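Local coordinates for protein phospholyase (Arthrobacter aurescens, PDB 5G4I) that acts as a pyridoxal phosphate-dependent phospholyase, a lyase homologue of the class III transaminases that probably eliminates phosphate from amino-alcohol phosphates, at residues Val85-Tyr99 and Phe309-Leu323. Sequence-based numbering, arbitrary orientation.
With PLP (pyridoxal-5'-phosphate), chain H; PO4 (phosphate ion), chain I.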
ATOM      1  N   VAL A  85      16.952 -11.102   8.890  1.00 16.16           N
ATOM      2  CA  VAL A  85      15.664 -10.916   9.637  1.00 14.99           C
ATOM      3  C   VAL A  85      14.780  -9.906   8.874  1.00 13.55           C
ATOM      4  O   VAL A  85      15.338  -9.087   8.124  1.00 13.31           O
ATOM      5  CB  VAL A  85      15.924 -10.428  11.099  1.00 16.60           C
ATOM      6  CG1 VAL A  85      16.435  -9.010  11.192  1.00 16.54           C
ATOM      7  CG2 VAL A  85      14.715 -10.654  12.000  1.00 17.88           C
ATOM      8  N   ASN A  86      13.486  -9.959   9.105  1.00 14.12           N
ATOM      9  CA  ASN A  86      12.545  -9.094   8.317  1.00 14.28           C
ATOM     10  C   ASN A  86      11.323  -8.644   9.088  1.00 14.84           C
ATOM     11  O   ASN A  86      10.172  -8.817   8.583  1.00 19.49           O
ATOM     12  CB  ASN A  86      12.204  -9.756   6.994  1.00 12.71           C
ATOM     13  CG  ASN A  86      11.482  -8.809   6.005  1.00 16.44           C
ATOM     14  OD1 ASN A  86      11.721  -7.584   6.095  1.00 19.21           O
ATOM     15  ND2 ASN A  86      10.787  -9.361   5.019  1.00 14.12           N
ATOM     16  N   LEU A  87      11.536  -8.010  10.247  1.00 13.91           N
ATOM     17  CA  LEU A  87      10.382  -7.706  11.146  1.00 15.37           C
ATOM     18  C   LEU A  87       9.989  -6.208  11.092  1.00 13.95           C
ATOM     19  O   LEU A  87      10.785  -5.309  10.775  1.00 16.21           O
ATOM     20  CB  LEU A  87      10.716  -8.050  12.620  1.00 16.80           C
ATOM     21  CG  LEU A  87      10.617  -9.554  12.989  1.00 18.56           C
ATOM     22  CD1 LEU A  87      11.228  -9.805  14.345  1.00 19.51           C
ATOM     23  CD2 LEU A  87       9.156 -10.020  12.932  1.00 21.08           C
ATOM     24  N   HIS A  88       8.745  -5.975  11.428  1.00 14.54           N
ATOM     25  CA  HIS A  88       8.163  -4.622  11.552  1.00 12.93           C
ATOM     26  C   HIS A  88       8.929  -3.744  12.585  1.00 15.36           C
ATOM     27  O   HIS A  88       9.729  -4.242  13.415  1.00 14.55           O
ATOM     28  CB  HIS A  88       6.677  -4.744  11.947  1.00 15.70           C
ATOM     29  CG  HIS A  88       6.499  -5.557  13.207  1.00 16.21           C
ATOM     30  ND1 HIS A  88       6.678  -5.016  14.453  1.00 17.53           N
ATOM     31  CD2 HIS A  88       6.334  -6.902  13.394  1.00 20.10           C
ATOM     32  CE1 HIS A  88       6.626  -5.993  15.362  1.00 18.48           C
ATOM     33  NE2 HIS A  88       6.452  -7.153  14.744  1.00 19.05           N
ATOM     34  N   THR A  89       8.574  -2.477  12.548  1.00 13.01           N
ATOM     35  CA  THR A  89       9.330  -1.451  13.304  1.00 13.29           C
ATOM     36  C   THR A  89       8.984  -1.336  14.784  1.00 13.77           C
ATOM     37  O   THR A  89       9.567  -0.400  15.452  1.00 15.07           O
ATOM     38  CB  THR A  89       9.100  -0.090  12.643  1.00 13.98           C
ATOM     39  OG1 THR A  89       7.666   0.238  12.575  1.00 13.60           O
ATOM     40  CG2 THR A  89       9.730  -0.061  11.219  1.00 12.98           C
ATOM     41  N   ARG A  90       8.137  -2.215  15.328  1.00 13.09           N
ATOM     42  CA  ARG A  90       7.926  -2.236  16.825  1.00 15.28           C
ATOM     43  C   ARG A  90       9.095  -2.920  17.560  1.00 14.83           C
ATOM     44  O   ARG A  90       9.189  -2.827  18.827  1.00 15.56           O
ATOM     45  CB  ARG A  90       6.573  -2.774  17.213  1.00 15.47           C
ATOM     46  CG  ARG A  90       5.462  -1.922  16.567  1.00 16.49           C
ATOM     47  CD  ARG A  90       4.090  -2.560  16.650  1.00 19.76           C
ATOM     48  NE  ARG A  90       4.116  -3.779  15.798  1.00 18.96           N
ATOM     49  CZ  ARG A  90       3.008  -4.515  15.523  1.00 25.14           C
ATOM     50  NH1 ARG A  90       1.821  -4.163  16.059  1.00 22.99           N
ATOM     51  NH2 ARG A  90       3.088  -5.591  14.743  1.00 23.55           N
ATOM     52  N   TYR A  91      10.014  -3.530  16.841  1.00 13.35           N
ATOM     53  CA  TYR A  91      11.333  -3.834  17.392  1.00 13.99           C
ATOM     54  C   TYR A  91      12.409  -2.934  16.749  1.00 15.70           C
ATOM     55  O   TYR A  91      12.316  -2.651  15.512  1.00 16.77           O
ATOM     56  CB  TYR A  91      11.658  -5.317  17.097  1.00 16.65           C
ATOM     57  CG  TYR A  91      10.698  -6.348  17.591  1.00 15.69           C
ATOM     58  CD1 TYR A  91      10.599  -6.679  18.934  1.00 16.86           C
ATOM     59  CD2 TYR A  91       9.848  -6.969  16.702  1.00 18.65           C
ATOM     60  CE1 TYR A  91       9.694  -7.659  19.357  1.00 16.31           C
ATOM     61  CE2 TYR A  91       8.948  -7.943  17.071  1.00 17.11           C
ATOM     62  CZ  TYR A  91       8.852  -8.289  18.430  1.00 17.18           C
ATOM     63  OH  TYR A  91       7.937  -9.261  18.843  1.00 17.27           O
ATOM     64  N   LEU A  92      13.418  -2.480  17.499  1.00 14.76           N
ATOM     65  CA  LEU A  92      14.487  -1.687  16.910  1.00 15.10           C
ATOM     66  C   LEU A  92      15.296  -2.505  15.920  1.00 15.17           C
ATOM     67  O   LEU A  92      15.495  -3.743  16.127  1.00 15.96           O
ATOM     68  CB  LEU A  92      15.457  -1.118  17.975  1.00 18.00           C
ATOM     69  CG  LEU A  92      14.938  -0.046  18.887  1.00 20.83           C
ATOM     70  CD1 LEU A  92      16.012   0.245  19.944  1.00 21.15           C
ATOM     71  CD2 LEU A  92      14.711   1.257  18.098  1.00 21.84           C
ATOM     72  N   ASN A  93      15.768  -1.893  14.854  1.00 14.92           N
ATOM     73  CA  ASN A  93      16.624  -2.551  13.831  1.00 13.28           C
ATOM     74  C   ASN A  93      17.333  -1.391  13.082  1.00 13.85           C
ATOM     75  O   ASN A  93      16.708  -0.350  12.758  1.00 13.79           O
ATOM     76  CB  ASN A  93      15.885  -3.482  12.899  1.00 14.17           C
ATOM     77  CG  ASN A  93      16.802  -4.274  11.949  1.00 14.29           C
ATOM     78  OD1 ASN A  93      17.308  -5.453  12.298  1.00 18.67           O
ATOM     79  ND2 ASN A  93      17.120  -3.706  10.844  1.00 12.22           N
ATOM     80  N   SER A  94      18.614  -1.577  12.757  1.00 13.64           N
ATOM     81  CA  SER A  94      19.404  -0.490  12.195  1.00 14.47           C
ATOM     82  C   SER A  94      19.055  -0.142  10.730  1.00 13.73           C
ATOM     83  O   SER A  94      19.304   1.003  10.289  1.00 13.08           O
ATOM     84  CB  SER A  94      20.924  -0.702  12.293  1.00 18.37           C
ATOM     85  OG  SER A  94      21.318  -1.738  11.501  1.00 21.33           O
ATOM     86  N   ARG A  95      18.590  -1.095   9.924  1.00 13.00           N
ATOM     87  CA  ARG A  95      18.459  -0.837   8.472  1.00 14.91           C
ATOM     88  C   ARG A  95      17.484   0.298   8.143  1.00 12.65           C
ATOM     89  O   ARG A  95      17.805   1.146   7.249  1.00 12.31           O
ATOM     90  CB  ARG A  95      18.050  -2.099   7.640  1.00 16.06           C
ATOM     91  CG  ARG A  95      18.893  -3.359   7.847  1.00 19.61           C
ATOM     92  CD  ARG A  95      20.403  -3.239   7.679  1.00 21.15           C
ATOM     93  NE  ARG A  95      20.835  -2.610   6.455  1.00 22.02           N
ATOM     94  CZ  ARG A  95      21.000  -3.210   5.268  1.00 23.44           C
ATOM     95  NH1 ARG A  95      20.597  -4.456   5.080  1.00 25.41           N
ATOM     96  NH2 ARG A  95      21.475  -2.547   4.199  1.00 27.05           N
ATOM     97  N   VAL A  96      16.325   0.346   8.812  1.00 12.32           N
ATOM     98  CA  VAL A  96      15.377   1.439   8.552  1.00 12.36           C
ATOM     99  C   VAL A  96      15.950   2.824   8.915  1.00 12.30           C
ATOM    100  O   VAL A  96      15.671   3.818   8.235  1.00 12.45           O
ATOM    101  CB  VAL A  96      13.983   1.216   9.210  1.00 12.32           C
ATOM    102  CG1 VAL A  96      14.065   1.169  10.730  1.00 13.55           C
ATOM    103  CG2 VAL A  96      12.959   2.245   8.688  1.00 13.04           C
ATOM    104  N   VAL A  97      16.748   2.833   9.994  1.00 12.17           N
ATOM    105  CA  VAL A  97      17.353   4.116  10.402  1.00 13.13           C
ATOM    106  C   VAL A  97      18.403   4.566   9.396  1.00 12.82           C
ATOM    107  O   VAL A  97      18.487   5.754   9.027  1.00 12.44           O
ATOM    108  CB  VAL A  97      17.916   3.989  11.848  1.00 13.43           C
ATOM    109  CG1 VAL A  97      18.577   5.316  12.298  1.00 14.48           C
ATOM    110  CG2 VAL A  97      16.765   3.707  12.773  1.00 16.05           C
ATOM    111  N   GLU A  98      19.257   3.636   8.960  1.00 12.37           N
ATOM    112  CA  GLU A  98      20.251   3.904   7.951  1.00 13.09           C
ATOM    113  C   GLU A  98      19.595   4.447   6.649  1.00 11.41           C
ATOM    114  O   GLU A  98      20.038   5.428   6.036  1.00 11.87           O
ATOM    115  CB  GLU A  98      21.063   2.672   7.585  1.00 14.93           C
ATOM    116  CG  GLU A  98      21.945   2.183   8.707  1.00 20.69           C
ATOM    117  CD  GLU A  98      22.362   0.695   8.567  1.00 29.99           C
ATOM    118  OE1 GLU A  98      22.141   0.030   7.472  1.00 23.73           O
ATOM    119  OE2 GLU A  98      22.939   0.215   9.615  1.00 32.90           O
ATOM    120  N   TYR A  99      18.517   3.779   6.225  1.00 10.86           N
ATOM    121  CA  TYR A  99      17.809   4.262   5.024  1.00 10.91           C
ATOM    122  C   TYR A  99      17.153   5.651   5.240  1.00 10.08           C
ATOM    123  O   TYR A  99      17.296   6.483   4.332  1.00 10.96           O
ATOM    124  CB  TYR A  99      16.726   3.230   4.560  1.00 11.23           C
ATOM    125  CG  TYR A  99      16.027   3.638   3.288  1.00 11.17           C
ATOM    126  CD1 TYR A  99      16.702   4.124   2.164  1.00 10.91           C
ATOM    127  CD2 TYR A  99      14.663   3.574   3.215  1.00 15.16           C
ATOM    128  CE1 TYR A  99      16.044   4.567   1.011  1.00 11.53           C
ATOM    129  CE2 TYR A  99      13.969   3.899   2.008  1.00 15.43           C
ATOM    130  CZ  TYR A  99      14.684   4.410   0.932  1.00 15.43           C
ATOM    131  OH  TYR A  99      14.029   4.817  -0.253  1.00 19.49           O
ATOM    132  N   PHE A 309       0.212   3.398  12.303  1.00 12.51           N
ATOM    133  CA  PHE A 309       1.132   2.238  12.123  1.00 13.02           C
ATOM    134  C   PHE A 309       0.795   1.606  10.761  1.00 11.99           C
ATOM    135  O   PHE A 309      -0.395   1.307  10.518  1.00 13.45           O
ATOM    136  CB  PHE A 309       1.029   1.231  13.312  1.00 13.27           C
ATOM    137  CG  PHE A 309       1.983   0.050  13.245  1.00 13.82           C
ATOM    138  CD1 PHE A 309       3.355   0.221  13.282  1.00 15.19           C
ATOM    139  CD2 PHE A 309       1.478  -1.180  12.927  1.00 15.93           C
ATOM    140  CE1 PHE A 309       4.248  -0.868  13.091  1.00 15.23           C
ATOM    141  CE2 PHE A 309       2.344  -2.342  12.850  1.00 16.17           C
ATOM    142  CZ  PHE A 309       3.705  -2.172  12.900  1.00 16.61           C
ATOM    143  N   ASN A 310       1.830   1.268   9.969  1.00 12.13           N
ATOM    144  CA  ASN A 310       1.793   0.571   8.688  1.00 11.71           C
ATOM    145  C   ASN A 310       2.703  -0.646   8.871  1.00 12.73           C
ATOM    146  O   ASN A 310       3.903  -0.492   9.041  1.00 12.55           O
ATOM    147  CB  ASN A 310       2.205   1.567   7.614  1.00 12.38           C
ATOM    148  CG  ASN A 310       2.315   0.998   6.247  1.00 11.94           C
ATOM    149  OD1 ASN A 310       2.742  -0.168   6.067  1.00 11.93           O
ATOM    150  ND2 ASN A 310       1.952   1.795   5.235  1.00 11.99           N
ATOM    151  N   THR A 311       2.139  -1.860   8.822  1.00 12.93           N
ATOM    152  CA  THR A 311       2.871  -3.052   9.268  1.00 13.44           C
ATOM    153  C   THR A 311       4.102  -3.342   8.426  1.00 13.91           C
ATOM    154  O   THR A 311       5.167  -3.735   8.959  1.00 12.98           O
ATOM    155  CB  THR A 311       1.950  -4.304   9.255  1.00 15.33           C
ATOM    156  OG1 THR A 311       0.793  -4.072  10.094  1.00 14.36           O
ATOM    157  CG2 THR A 311       2.685  -5.566   9.785  1.00 16.87           C
ATOM    158  N   PHE A 312       3.992  -3.276   7.103  1.00 12.31           N
ATOM    159  CA  PHE A 312       5.119  -3.604   6.206  1.00 13.06           C
ATOM    160  C   PHE A 312       6.082  -2.404   6.012  1.00 12.49           C
ATOM    161  O   PHE A 312       7.229  -2.621   5.638  1.00 12.73           O
ATOM    162  CB  PHE A 312       4.609  -4.065   4.813  1.00 12.02           C
ATOM    163  CG  PHE A 312       3.761  -5.338   4.827  1.00 11.78           C
ATOM    164  CD1 PHE A 312       4.187  -6.478   5.483  1.00 11.80           C
ATOM    165  CD2 PHE A 312       2.624  -5.382   4.038  1.00 13.14           C
ATOM    166  CE1 PHE A 312       3.423  -7.654   5.389  1.00 12.96           C
ATOM    167  CE2 PHE A 312       1.865  -6.549   3.941  1.00 12.14           C
ATOM    168  CZ  PHE A 312       2.278  -7.699   4.637  1.00 11.14           C
ATOM    169  N   ALA A 313       5.643  -1.180   6.347  1.00 11.25           N
ATOM    170  CA  ALA A 313       6.501  -0.036   6.056  1.00 11.37           C
ATOM    171  C   ALA A 313       7.784  -0.053   6.858  1.00 10.91           C
ATOM    172  O   ALA A 313       7.747  -0.342   8.102  1.00 12.93           O
ATOM    173  CB  ALA A 313       5.768   1.252   6.335  1.00 11.85           C
ATOM    174  N   GLY A 314       8.929   0.236   6.210  1.00 10.96           N
ATOM    175  CA  GLY A 314      10.176   0.274   7.010  1.00 11.27           C
ATOM    176  C   GLY A 314      10.706  -1.023   7.501  1.00 12.19           C
ATOM    177  O   GLY A 314      11.543  -1.060   8.434  1.00 13.29           O
ATOM    178  N   ASN A 315      10.178  -2.130   6.999  1.00 10.63           N
ATOM    179  CA  ASN A 315      10.806  -3.401   7.321  1.00 11.09           C
ATOM    180  C   ASN A 315      12.268  -3.408   6.796  1.00 11.31           C
ATOM    181  O   ASN A 315      12.630  -2.627   5.909  1.00 11.01           O
ATOM    182  CB  ASN A 315       9.950  -4.574   6.756  1.00 11.98           C
ATOM    183  CG  ASN A 315      10.055  -4.748   5.225  1.00 12.47           C
ATOM    184  OD1 ASN A 315      11.079  -5.149   4.680  1.00 13.08           O
ATOM    185  ND2 ASN A 315       8.982  -4.436   4.514  1.00 13.16           N
ATOM    186  N   PRO A 316      13.173  -4.291   7.338  1.00 10.61           N
ATOM    187  CA  PRO A 316      14.540  -4.237   6.986  1.00 11.82           C
ATOM    188  C   PRO A 316      14.864  -4.543   5.485  1.00  9.44           C
ATOM    189  O   PRO A 316      15.851  -4.050   4.952  1.00 11.65           O
ATOM    190  CB  PRO A 316      15.189  -5.351   7.877  1.00 13.01           C
ATOM    191  CG  PRO A 316      14.241  -5.518   9.021  1.00 15.51           C
ATOM    192  CD  PRO A 316      12.897  -5.238   8.445  1.00 13.06           C
ATOM    193  N   VAL A 317      14.034  -5.423   4.858  1.00 10.86           N
ATOM    194  CA  VAL A 317      14.248  -5.807   3.463  1.00  9.88           C
ATOM    195  C   VAL A 317      13.898  -4.657   2.451  1.00  9.53           C
ATOM    196  O   VAL A 317      14.678  -4.289   1.565  1.00 10.65           O
ATOM    197  CB  VAL A 317      13.524  -7.120   3.133  1.00 10.66           C
ATOM    198  CG1 VAL A 317      13.601  -7.399   1.649  1.00 10.62           C
ATOM    199  CG2 VAL A 317      14.161  -8.239   3.929  1.00 12.60           C
ATOM    200  N   SER A 318      12.735  -4.008   2.677  1.00  9.74           N
ATOM    201  CA  SER A 318      12.403  -2.766   1.980  1.00  9.91           C
ATOM    202  C   SER A 318      13.484  -1.681   2.175  1.00  9.69           C
ATOM    203  O   SER A 318      13.872  -1.026   1.194  1.00 10.38           O
ATOM    204  CB  SER A 318      11.039  -2.226   2.467  1.00 10.75           C
ATOM    205  OG  SER A 318       9.968  -3.083   2.044  1.00 10.73           O
ATOM    206  N   SER A 319      13.964  -1.542   3.409  1.00 10.77           N
ATOM    207  CA  SER A 319      15.028  -0.556   3.699  1.00  9.95           C
ATOM    208  C   SER A 319      16.304  -0.901   2.938  1.00 10.80           C
ATOM    209  O   SER A 319      16.974   0.009   2.402  1.00 10.47           O
ATOM    210  CB  SER A 319      15.257  -0.493   5.202  1.00 11.08           C
ATOM    211  OG  SER A 319      14.059  -0.113   5.928  1.00 11.53           O
ATOM    212  N   ALA A 320      16.694  -2.181   2.906  1.00 10.34           N
ATOM    213  CA  ALA A 320      17.897  -2.643   2.141  1.00 10.71           C
ATOM    214  C   ALA A 320      17.748  -2.303   0.653  1.00  9.99           C
ATOM    215  O   ALA A 320      18.698  -1.850  -0.023  1.00 11.21           O
ATOM    216  CB  ALA A 320      18.167  -4.132   2.403  1.00 12.01           C
ATOM    217  N   ALA A 321      16.545  -2.575   0.058  1.00 10.56           N
ATOM    218  CA  ALA A 321      16.257  -2.237  -1.322  1.00 10.08           C
ATOM    219  C   ALA A 321      16.421  -0.729  -1.629  1.00 10.53           C
ATOM    220  O   ALA A 321      17.118  -0.312  -2.591  1.00 11.55           O
ATOM    221  CB  ALA A 321      14.864  -2.659  -1.683  1.00 10.16           C
ATOM    222  N   GLY A 322      15.805   0.094  -0.741  1.00 10.25           N
ATOM    223  CA  GLY A 322      15.899   1.535  -0.980  1.00 10.83           C
ATOM    224  C   GLY A 322      17.327   2.089  -0.795  1.00  9.94           C
ATOM    225  O   GLY A 322      17.749   2.974  -1.578  1.00 10.02           O
ATOM    226  N   LEU A 323      18.085   1.527   0.178  1.00 10.40           N
ATOM    227  CA  LEU A 323      19.484   1.972   0.364  1.00 12.09           C
ATOM    228  C   LEU A 323      20.315   1.595  -0.879  1.00 10.59           C
ATOM    229  O   LEU A 323      21.159   2.393  -1.331  1.00 11.83           O
ATOM    230  CB  LEU A 323      20.050   1.315   1.631  1.00 13.46           C
ATOM    231  CG  LEU A 323      19.833   1.960   2.967  1.00 19.00           C
ATOM    232  CD1 LEU A 323      20.094   0.875   4.069  1.00 21.83           C
ATOM    233  CD2 LEU A 323      20.800   3.205   3.056  1.00 19.07           C
TER
HETATM  234  N1  PLP H1440      -6.851  -5.762   9.443  1.00 13.26           N
HETATM  235  C2  PLP H1440      -6.454  -6.474  10.442  1.00 17.60           C
HETATM  236  C2A PLP H1440      -7.461  -7.372  11.170  1.00 18.95           C
HETATM  237  C3  PLP H1440      -5.038  -6.368  10.904  1.00 17.83           C
HETATM  238  O3  PLP H1440      -4.567  -7.181  11.918  1.00 21.99           O
HETATM  239  C4  PLP H1440      -4.076  -5.495  10.209  1.00 17.59           C
HETATM  240  C4A PLP H1440      -2.613  -5.489  10.514  1.00 21.51           C
HETATM  241  C5  PLP H1440      -4.670  -4.718   9.140  1.00 17.23           C
HETATM  242  C6  PLP H1440      -6.051  -4.899   8.795  1.00 16.89           C
HETATM  243  C5A PLP H1440      -3.774  -3.657   8.428  1.00 17.47           C
HETATM  244  O4P PLP H1440      -2.732  -4.244   7.689  1.00 18.49           O
HETATM  245  P   PLP H1440      -1.555  -3.169   7.273  1.00 14.06           P
HETATM  246  O1P PLP H1440      -0.797  -2.599   8.475  1.00 15.26           O
HETATM  247  O2P PLP H1440      -0.791  -4.125   6.311  1.00 16.63           O
HETATM  248  O3P PLP H1440      -2.070  -2.160   6.340  1.00 15.68           O
HETATM  249  P   PO4 I1441      -0.727  -7.614  15.361  1.00 31.86           P
HETATM  250  O1  PO4 I1441      -2.049  -6.930  15.568  1.00 38.38           O
HETATM  251  O2  PO4 I1441       0.363  -6.855  14.777  1.00 33.88           O
HETATM  252  O3  PO4 I1441      -1.055  -8.811  14.499  1.00 30.54           O
HETATM  253  O4  PO4 I1441      -0.324  -8.070  16.775  1.00 41.37           O
HETATM  254  O   HOH W   1      12.491  -2.376  10.802  1.00 14.93           O
HETATM  255  O   HOH W   2       6.883  -1.990  10.120  1.00 15.75           O
HETATM  256  O   HOH W   3       6.306   1.124  10.342  1.00 16.87           O
HETATM  257  O   HOH W   4      21.273  -2.131   1.092  1.00 18.71           O
HETATM  258  O   HOH W   5      15.593   4.693  -2.459  1.00 11.94           O
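N86 reaches the start of helix 316-323 with its amide: OD1 takes a weak hydrogen bond from V317 N (3.4 Å), and CG rests on V317 CG2. N315 is the N-cap of this helix, its OD1 accepting a nearly straight bond from S318 N (2.8 Å); the 2.9 Å between N86 OD1 and N315 OD1 separates two acceptors and is no bond. The carbonyl of L87 meets P316 CD. At H88, CB touches the rim of the F309 ring, while NE2 is hydrogen-bonded to N62 OD1 of the second subunit. T89 lies at the ring edge through OG1, and its CG2 packs on the carbonyl of G314; waters link its N and OG1 to A313 O. In R90 the bend at chi3 (-67°) sets CD over one face of the F309 ring and brings the ring's CE2 over one face of the guanidinium, the two planes 29° apart. R90 NH2 donates to O2 of a phosphate ion, probably from the crystallisation liquor (3.0 Å). An alanine at R90 is likely to leave that F309 face without the cover of CD and the guanidinium, and the ion with K412 and R414 of the second subunit but one cationic partner fewer. Nearby, T311 binds the phosphate of the PLP held by the second subunit, placing this buried junction at the dimer interface. On helix 94-99, R95 is a knob among P316, S319, A320 and L323, its NE salt-bridged to E98 and NH1 hydrogen-bonded to Q81 OE1. The Y99 ring lies over G322 CA (4.0 Å to the centroid), where any side chain would clash with it. The axes of 94-99 and 316-323 come within 8.2 Å, 33° from parallel; helix 72-82 packs against P316 and V317, and L116 of strand 113-117 against V96 and Y99.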